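Local coordinates for protein TRNA (adenine(9)-n1)-methyltransferase (Sulfolobus acidocaldarius, PDB 5A7Z) that methylates N1 of adenosine 9 in tRNA, using S-adenosyl-L-methionine as the methyl donor, at residues P105-M110 / H194-I199. Numbering follows the deposited sequence.
Sequences PEYPKM and HNVFVI
Lys109 and Val196 start a parallel strand pairing in the SPOUT methyltransferase domain. The Lys109 N-H bonds to Asn195 O at 2.9 Å, and Lys109 O accepts the N-H of Phe197, also at 2.9 Å, so one residue is gripped through both its backbone groups. The tightly packed, buried side belongs to Met110, a selenomethionine, and Phe197. Bends at chi2 and chi3 (-73° and 135°) bring the Met110 methyl CE to 3.6 Å from Phe197 CD1, an apolar touch, while SE makes an oblique Met-aromatic contact 5.0 Å from the ring centroid; a flexible, apolar chain suits this place beside a rigid ring. The cis-proline Pro108 adds CB at that ring's edge.

Lys109 and Val196 share the other face. Branched Val196 fills a buried strand position, and the aliphatic stem of Lys109 passes its CG2 before the charged end reaches Asp173 and, more weakly, Glu106. Beside them the loop residues Tyr107 and Asn195 are, like Lys109, partly exposed and more polar. The Tyr107 ring stacks on the Asn195 amide, planes 7° apart, with ND2 over its centre; Glu106 CG lies over the opposite face's rim. Asn195 suits this spot because its amide can stack while bonding to Glu172 O and Asn174 N. A leucine in place of Tyr107 would probably leave that amide without its flat partner and cost Asp173 a hydroxyl bond.

Strand 196-202 pairs in parallel with both 109-113 and 175-178, and Leu246, Leu250 and Lys253 of helix 242-255 pack over the Met110-Phe197 face.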
loop_
_atom_site.group_PDB
_atom_site.type_symbol
_atom_site.label_atom_id
_atom_site.label_comp_id
_atom_site.label_asym_id
_atom_site.label_seq_id
_atom_site.Cartn_x
_atom_site.Cartn_y
_atom_site.Cartn_z
ATOM N N PRO A 105 1.349 -10.802 0.324
ATOM C CA PRO A 105 2.029 -10.319 1.516
ATOM C C PRO A 105 1.091 -9.912 2.686
ATOM O O PRO A 105 0.117 -9.226 2.484
ATOM C CB PRO A 105 2.793 -9.085 0.994
ATOM C CG PRO A 105 1.989 -8.609 -0.163
ATOM C CD PRO A 105 1.482 -9.862 -0.804
ATOM N N GLU A 106 1.433 -10.299 3.906
ATOM C CA GLU A 106 0.661 -9.859 5.051
ATOM C C GLU A 106 0.989 -8.397 5.345
ATOM O O GLU A 106 0.124 -7.581 5.615
ATOM C CB GLU A 106 0.995 -10.732 6.254
ATOM C CG GLU A 106 0.191 -10.384 7.501
ATOM C CD GLU A 106 0.095 -11.537 8.502
ATOM O OE1 GLU A 106 0.466 -12.678 8.138
ATOM O OE2 GLU A 106 -0.362 -11.301 9.653
ATOM N N TYR A 107 2.249 -8.073 5.210
ATOM C CA TYR A 107 2.760 -6.794 5.608
ATOM C C TYR A 107 3.282 -6.073 4.393
ATOM O O TYR A 107 3.666 -6.710 3.401
ATOM C CB TYR A 107 3.883 -6.986 6.659
ATOM C CG TYR A 107 3.367 -7.576 7.970
ATOM C CD1 TYR A 107 2.492 -6.856 8.773
ATOM C CD2 TYR A 107 3.698 -8.863 8.363
ATOM C CE1 TYR A 107 1.985 -7.387 9.926
ATOM C CE2 TYR A 107 3.194 -9.406 9.530
ATOM C CZ TYR A 107 2.331 -8.661 10.308
ATOM O OH TYR A 107 1.826 -9.178 11.492
ATOM N N PRO A 108 3.332 -4.736 4.460
ATOM C CA PRO A 108 2.874 -3.996 5.613
ATOM C C PRO A 108 1.362 -3.793 5.612
ATOM O O PRO A 108 0.710 -3.996 4.585
ATOM C CB PRO A 108 3.590 -2.651 5.466
ATOM C CG PRO A 108 3.764 -2.486 3.988
ATOM C CD PRO A 108 4.088 -3.878 3.522
ATOM N N LYS A 109 0.830 -3.408 6.774
ATOM C CA LYS A 109 -0.600 -3.162 6.952
ATOM C C LYS A 109 -0.849 -1.708 7.146
ATOM O O LYS A 109 -0.227 -1.086 7.983
ATOM C CB LYS A 109 -1.114 -3.893 8.173
ATOM C CG LYS A 109 -1.100 -5.383 8.015
ATOM C CD LYS A 109 -1.617 -6.029 9.270
ATOM C CE LYS A 109 -1.669 -7.537 9.121
ATOM N NZ LYS A 109 -1.636 -8.203 10.461
HETATM N N MSE A 110 -1.793 -1.181 6.392
HETATM C CA MSE A 110 -2.210 0.191 6.501
HETATM C C MSE A 110 -3.620 0.159 7.070
HETATM O O MSE A 110 -4.524 -0.418 6.477
HETATM C CB MSE A 110 -2.198 0.818 5.089
HETATM C CG MSE A 110 -0.906 0.491 4.305
HETATM SE SE MSE A 110 0.622 1.525 5.056
HETATM C CE MSE A 110 1.908 0.077 5.075
ATOM N N HIS A 194 8.799 -0.406 11.080
ATOM C CA HIS A 194 7.492 -0.809 11.551
ATOM C C HIS A 194 6.706 -1.466 10.455
ATOM O O HIS A 194 6.963 -1.236 9.323
ATOM C CB HIS A 194 6.754 0.356 12.136
ATOM C CG HIS A 194 7.188 0.695 13.512
ATOM N ND1 HIS A 194 8.273 1.488 13.767
ATOM C CD2 HIS A 194 6.690 0.340 14.714
ATOM C CE1 HIS A 194 8.426 1.616 15.068
ATOM N NE2 HIS A 194 7.480 0.925 15.665
ATOM N N ASN A 195 5.760 -2.314 10.790
ATOM C CA ASN A 195 5.049 -3.045 9.732
ATOM C C ASN A 195 3.533 -2.818 9.696
ATOM O O ASN A 195 2.836 -3.411 8.875
ATOM C CB ASN A 195 5.378 -4.533 9.773
ATOM C CG ASN A 195 4.945 -5.188 11.045
ATOM O OD1 ASN A 195 4.288 -4.584 11.867
ATOM N ND2 ASN A 195 5.288 -6.457 11.201
ATOM N N VAL A 196 3.032 -2.006 10.621
ATOM C CA VAL A 196 1.590 -1.681 10.702
ATOM C C VAL A 196 1.441 -0.181 11.008
ATOM O O VAL A 196 2.064 0.325 11.928
ATOM C CB VAL A 196 0.879 -2.502 11.787
ATOM C CG1 VAL A 196 -0.587 -2.093 11.899
ATOM C CG2 VAL A 196 1.006 -3.983 11.508
ATOM N N PHE A 197 0.634 0.514 10.210
ATOM C CA PHE A 197 0.478 1.987 10.308
ATOM C C PHE A 197 -0.960 2.380 10.487
ATOM O O PHE A 197 -1.800 2.027 9.681
ATOM C CB PHE A 197 1.077 2.666 9.070
ATOM C CG PHE A 197 2.500 2.317 8.873
ATOM C CD1 PHE A 197 2.840 1.092 8.356
ATOM C CD2 PHE A 197 3.492 3.118 9.393
ATOM C CE1 PHE A 197 4.161 0.703 8.270
ATOM C CE2 PHE A 197 4.822 2.748 9.289
ATOM C CZ PHE A 197 5.154 1.538 8.734
ATOM N N VAL A 198 -1.243 3.074 11.594
ATOM C CA VAL A 198 -2.590 3.433 11.975
ATOM C C VAL A 198 -2.797 4.936 11.774
ATOM O O VAL A 198 -2.072 5.762 12.351
ATOM C CB VAL A 198 -2.884 3.058 13.444
ATOM C CG1 VAL A 198 -4.313 3.431 13.815
ATOM C CG2 VAL A 198 -2.674 1.562 13.683
ATOM N N ILE A 199 -3.796 5.251 10.940
ATOM C CA ILE A 199 -4.238 6.614 10.645
ATOM C C ILE A 199 -5.722 6.752 10.996
ATOM O O ILE A 199 -6.586 6.102 10.400
ATOM C CB ILE A 199 -4.017 6.970 9.144
ATOM C CG1 ILE A 199 -2.724 6.320 8.632
ATOM C CG2 ILE A 199 -3.926 8.490 8.974
ATOM C CD1 ILE A 199 -2.594 6.230 7.118
#